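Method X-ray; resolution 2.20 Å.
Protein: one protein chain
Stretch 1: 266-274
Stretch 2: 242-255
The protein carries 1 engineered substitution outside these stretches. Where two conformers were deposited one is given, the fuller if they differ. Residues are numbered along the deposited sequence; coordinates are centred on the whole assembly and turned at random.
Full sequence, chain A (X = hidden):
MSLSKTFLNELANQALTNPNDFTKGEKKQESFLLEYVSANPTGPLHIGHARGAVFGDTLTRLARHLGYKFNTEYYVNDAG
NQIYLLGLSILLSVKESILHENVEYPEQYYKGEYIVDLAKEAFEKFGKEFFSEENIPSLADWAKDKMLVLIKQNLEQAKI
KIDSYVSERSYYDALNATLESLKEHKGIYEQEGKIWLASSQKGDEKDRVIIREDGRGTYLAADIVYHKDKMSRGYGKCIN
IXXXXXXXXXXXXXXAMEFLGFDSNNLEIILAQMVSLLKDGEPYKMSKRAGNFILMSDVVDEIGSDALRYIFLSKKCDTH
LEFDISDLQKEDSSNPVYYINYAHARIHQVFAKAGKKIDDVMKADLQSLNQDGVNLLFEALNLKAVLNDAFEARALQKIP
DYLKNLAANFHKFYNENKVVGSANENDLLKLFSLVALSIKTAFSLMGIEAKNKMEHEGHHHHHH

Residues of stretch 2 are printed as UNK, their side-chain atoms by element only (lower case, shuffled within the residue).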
# COMPACT_ATOMS: atom_id res chain seq x y z
N ASN A 266 -13.91 -9.36 13.75
CA ASN A 266 -13.39 -9.85 12.47
C ASN A 266 -13.26 -8.76 11.40
O ASN A 266 -12.87 -9.04 10.27
CB ASN A 266 -14.22 -11.03 11.97
CG ASN A 266 -14.04 -12.28 12.84
OD1 ASN A 266 -13.05 -12.40 13.57
ND2 ASN A 266 -15.00 -13.20 12.78
N LEU A 267 -13.60 -7.53 11.78
CA LEU A 267 -13.28 -6.35 11.00
C LEU A 267 -12.19 -5.55 11.71
O LEU A 267 -12.40 -4.97 12.78
CB LEU A 267 -14.52 -5.49 10.74
CG LEU A 267 -14.35 -4.26 9.82
CD1 LEU A 267 -13.92 -4.64 8.40
CD2 LEU A 267 -15.63 -3.47 9.77
N GLU A 268 -11.00 -5.56 11.12
CA GLU A 268 -9.83 -4.91 11.68
C GLU A 268 -9.60 -3.61 10.95
O GLU A 268 -9.39 -3.62 9.73
CB GLU A 268 -8.63 -5.86 11.53
CG GLU A 268 -7.28 -5.29 11.95
CD GLU A 268 -6.11 -6.23 11.66
OE1 GLU A 268 -6.31 -7.47 11.62
OE2 GLU A 268 -4.99 -5.71 11.47
N ILE A 269 -9.67 -2.48 11.65
CA ILE A 269 -9.42 -1.17 11.04
C ILE A 269 -7.99 -0.72 11.36
O ILE A 269 -7.63 -0.55 12.53
CB ILE A 269 -10.41 -0.06 11.52
CG1 ILE A 269 -11.88 -0.51 11.45
CG2 ILE A 269 -10.18 1.23 10.74
CD1 ILE A 269 -12.38 -0.90 10.07
N ILE A 270 -7.19 -0.53 10.32
CA ILE A 270 -5.84 0.05 10.46
C ILE A 270 -5.87 1.52 10.06
O ILE A 270 -6.35 1.86 8.98
CB ILE A 270 -4.82 -0.71 9.60
CG1 ILE A 270 -4.62 -2.12 10.14
CG2 ILE A 270 -3.49 0.05 9.51
CD1 ILE A 270 -3.82 -3.01 9.24
N LEU A 271 -5.37 2.39 10.92
CA LEU A 271 -5.38 3.83 10.64
C LEU A 271 -4.04 4.36 10.14
O LEU A 271 -3.01 4.21 10.81
CB LEU A 271 -5.86 4.63 11.85
CG LEU A 271 -7.30 4.47 12.34
CD1 LEU A 271 -7.50 5.30 13.59
CD2 LEU A 271 -8.33 4.87 11.28
N ALA A 272 -4.06 4.97 8.96
CA ALA A 272 -2.86 5.54 8.36
C ALA A 272 -2.77 7.02 8.71
O ALA A 272 -3.63 7.82 8.33
CB ALA A 272 -2.89 5.34 6.84
N GLN A 273 -1.71 7.39 9.42
CA GLN A 273 -1.54 8.78 9.84
C GLN A 273 -0.97 9.69 8.76
O GLN A 273 -0.42 9.23 7.76
CB GLN A 273 -0.73 8.88 11.13
CG GLN A 273 -1.59 9.17 12.34
CD GLN A 273 -1.92 10.65 12.55
OE1 GLN A 273 -2.12 11.41 11.60
NE2 GLN A 273 -1.99 11.06 13.81
N MET A 274 -1.11 11.00 9.00
CA MET A 274 -0.65 12.02 8.07
C MET A 274 0.87 11.98 7.88
O MET A 274 1.63 11.64 8.79
CB MET A 274 -1.08 13.41 8.55
CG MET A 274 -1.33 14.42 7.44
SD MET A 274 -2.99 14.30 6.73
CE MET A 274 -2.99 15.71 5.62
N UNK A 242 -7.81 2.94 6.75
CA UNK A 242 -8.48 4.24 6.66
C UNK A 242 -7.52 5.35 7.08
O UNK A 242 -6.55 5.10 7.80
n UNK A 242 -12.20 2.01 5.97
c UNK A 242 -12.09 3.18 7.89
c UNK A 242 -14.15 1.86 7.56
c UNK A 242 -9.72 4.29 7.56
c UNK A 242 -12.57 3.63 9.13
c UNK A 242 -10.88 3.40 7.14
c UNK A 242 -13.82 3.18 9.57
c UNK A 242 -11.01 2.69 5.98
c UNK A 242 -12.89 2.30 7.12
c UNK A 242 -14.60 2.31 8.78
N UNK A 243 -7.81 6.57 6.64
CA UNK A 243 -7.07 7.74 7.11
C UNK A 243 -7.41 7.97 8.56
O UNK A 243 -8.56 7.73 8.97
N UNK A 244 -6.43 8.42 9.34
CA UNK A 244 -6.57 8.59 10.79
C UNK A 244 -7.68 9.55 11.22
O UNK A 244 -8.22 9.42 12.31
c UNK A 244 -5.24 9.02 11.41
N UNK A 245 -8.03 10.49 10.35
CA UNK A 245 -9.12 11.43 10.63
C UNK A 245 -10.52 10.79 10.55
O UNK A 245 -11.52 11.44 10.87
o UNK A 245 -8.92 13.29 7.44
c UNK A 245 -9.03 12.67 9.73
c UNK A 245 -8.88 12.34 8.25
o UNK A 245 -8.73 11.15 7.89
N UNK A 246 -10.58 9.53 10.13
CA UNK A 246 -11.83 8.77 10.10
C UNK A 246 -11.99 7.84 11.30
O UNK A 246 -12.72 6.85 11.22
n UNK A 246 -11.44 8.54 6.39
c UNK A 246 -11.71 9.47 5.49
c UNK A 246 -12.06 8.85 7.58
n UNK A 246 -12.48 10.38 6.06
c UNK A 246 -11.96 7.99 8.79
c UNK A 246 -12.72 10.01 7.36
N UNK A 247 -11.32 8.15 12.41
CA UNK A 247 -11.42 7.35 13.64
C UNK A 247 -12.84 7.29 14.20
O UNK A 247 -13.30 6.23 14.63
c UNK A 247 -9.94 5.82 16.25
n UNK A 247 -10.25 5.54 17.56
c UNK A 247 -10.44 7.86 14.72
n UNK A 247 -11.07 7.47 17.13
c UNK A 247 -10.94 6.55 18.07
c UNK A 247 -10.46 7.05 15.98
N UNK A 248 -13.55 8.43 14.16
CA UNK A 248 -14.91 8.53 14.71
C UNK A 248 -15.97 7.73 13.97
O UNK A 248 -17.09 7.58 14.44
N UNK A 249 -15.59 7.20 12.81
CA UNK A 249 -16.48 6.43 11.95
C UNK A 249 -16.43 4.93 12.29
O UNK A 249 -17.30 4.18 11.86
c UNK A 249 -18.95 6.85 8.05
c UNK A 249 -16.92 5.09 8.74
c UNK A 249 -17.82 4.75 7.73
c UNK A 249 -18.82 5.64 7.38
c UNK A 249 -17.03 6.29 9.43
c UNK A 249 -18.05 7.18 9.07
o UNK A 249 -19.70 5.30 6.38
c UNK A 249 -16.04 6.65 10.51
N UNK A 250 -15.42 4.51 13.05
CA UNK A 250 -15.28 3.10 13.44
C UNK A 250 -16.49 2.52 14.20
O UNK A 250 -17.02 1.50 13.76
c UNK A 250 -13.81 1.30 14.51
c UNK A 250 -11.36 2.99 13.92
c UNK A 250 -13.92 2.79 14.16
c UNK A 250 -12.73 3.18 13.27
N UNK A 251 -16.95 3.17 15.30
CA UNK A 251 -18.04 2.55 16.07
C UNK A 251 -19.33 2.28 15.30
O UNK A 251 -19.96 1.25 15.55
c UNK A 251 -17.02 4.29 17.33
c UNK A 251 -16.56 4.45 15.91
c UNK A 251 -18.30 3.57 17.19
N UNK A 252 -19.72 3.16 14.38
CA UNK A 252 -20.95 2.97 13.60
C UNK A 252 -20.84 1.82 12.59
O UNK A 252 -21.85 1.21 12.24
n UNK A 252 -20.66 8.87 10.83
c UNK A 252 -20.89 6.08 11.23
c UNK A 252 -21.40 4.26 12.90
c UNK A 252 -20.15 8.32 11.92
n UNK A 252 -19.54 9.08 12.82
n UNK A 252 -20.25 7.02 12.14
c UNK A 252 -20.61 4.65 11.66
N UNK A 253 -19.63 1.52 12.15
CA UNK A 253 -19.43 0.42 11.22
C UNK A 253 -19.42 -0.91 11.96
O UNK A 253 -20.00 -1.88 11.50
c UNK A 253 -19.86 1.61 7.97
s UNK A 253 -19.47 -0.10 7.85
c UNK A 253 -18.10 -0.21 9.06
c UNK A 253 -18.19 0.65 10.36
N UNK A 254 -18.77 -0.94 13.13
CA UNK A 254 -18.78 -2.15 13.97
C UNK A 254 -20.19 -2.50 14.43
O UNK A 254 -20.56 -3.68 14.47
c UNK A 254 -17.87 -1.97 15.19
n UNK A 254 -13.30 -3.72 14.90
c UNK A 254 -15.57 -2.76 14.55
c UNK A 254 -16.44 -1.57 14.88
c UNK A 254 -14.12 -2.48 14.91
N UNK A 255 -20.97 -1.46 14.77
CA UNK A 255 -22.36 -1.58 15.19
C UNK A 255 -23.22 -2.18 14.09
O UNK A 255 -24.05 -3.05 14.35
c UNK A 255 -22.91 -0.21 15.59
O HOH W 1 -10.32 -2.62 14.64

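Position 242 has ten side-chain atoms: one carbon, then fused five- and six-membered rings holding eight carbons and one nitrogen. Ile269 CD1 lies over the face of the six-membered ring, 4.2 Å from its centroid. This is Trp242. Its backbone N donates to Ile270 O (2.9 Å), and its O accepts from Ala272 N (2.8 Å).

Position 243 has no side-chain atoms. It is Gly243. Its CA lies 3.7 Å from Ala272 O.

Position 244 has a single side-chain carbon, 3.8 Å from CB of 244 to Gln273 CG. It is Ala244. Its N donates to Ala272 O (3.0 Å), just past the end of the strand pairing.

Position 245 has two carbons, the second carrying two oxygens. The side chain points away from stretch 1. It is Asp245.

Position 246 has one carbon and a five-membered ring of three carbons and two nitrogens. It makes no contact with stretch 1. It is His246.

Position 247 has the same atoms, but the edge of its ring meets Leu271 CD1. It is His247, and the closest pair is His247 CD2 to Leu271 CD1, 3.6 Å.

Position 248 has no side-chain atoms and does not reach stretch 1. It is Gly248.

Position 249 has one carbon and a six-carbon ring bearing one oxygen, out of reach of stretch 1. It is Tyr249.

Position 250 has four carbons, forked at the first, with one arm two carbons long. It points toward Ile269 and Leu271. It is Ile250; its CD1 is 3.8 Å from Ile269 CG2.

Position 251 has three carbons closing a ring onto the backbone N. It is Pro251.

Position 252 has three carbons, a nitrogen, then a carbon carrying two more nitrogens. It is Arg252. Its NH1 makes a weak hydrogen bond to Gly248 O (3.3 Å).

Position 253 is unbranched: two carbons, sulfur, one carbon. It is Met253, with CG 4.2 Å from Leu267 CD2.

Position 254 has four carbons in a row ending in nitrogen. The nitrogen meets Leu267 O. It is Lys254, with NZ donating to Leu267 O at 2.6 Å.

Position 255 has one carbon, far from stretch 1. It is Ala255.

The contact has two parts. Parallel strand pairing joins Trp242 and Gly243 to Leu271 and Ala272. The chain then turns, and the helix runs back nearly antiparallel to the strand. Leu267, Ile269 and Leu271 supply apolar contacts to Trp242, Ile250 and Met253. Lys254 NZ closes the far end, and a water bridges it to Ile269 N.

Stretch 2 (242-255) WGADHHGYIPRMKA
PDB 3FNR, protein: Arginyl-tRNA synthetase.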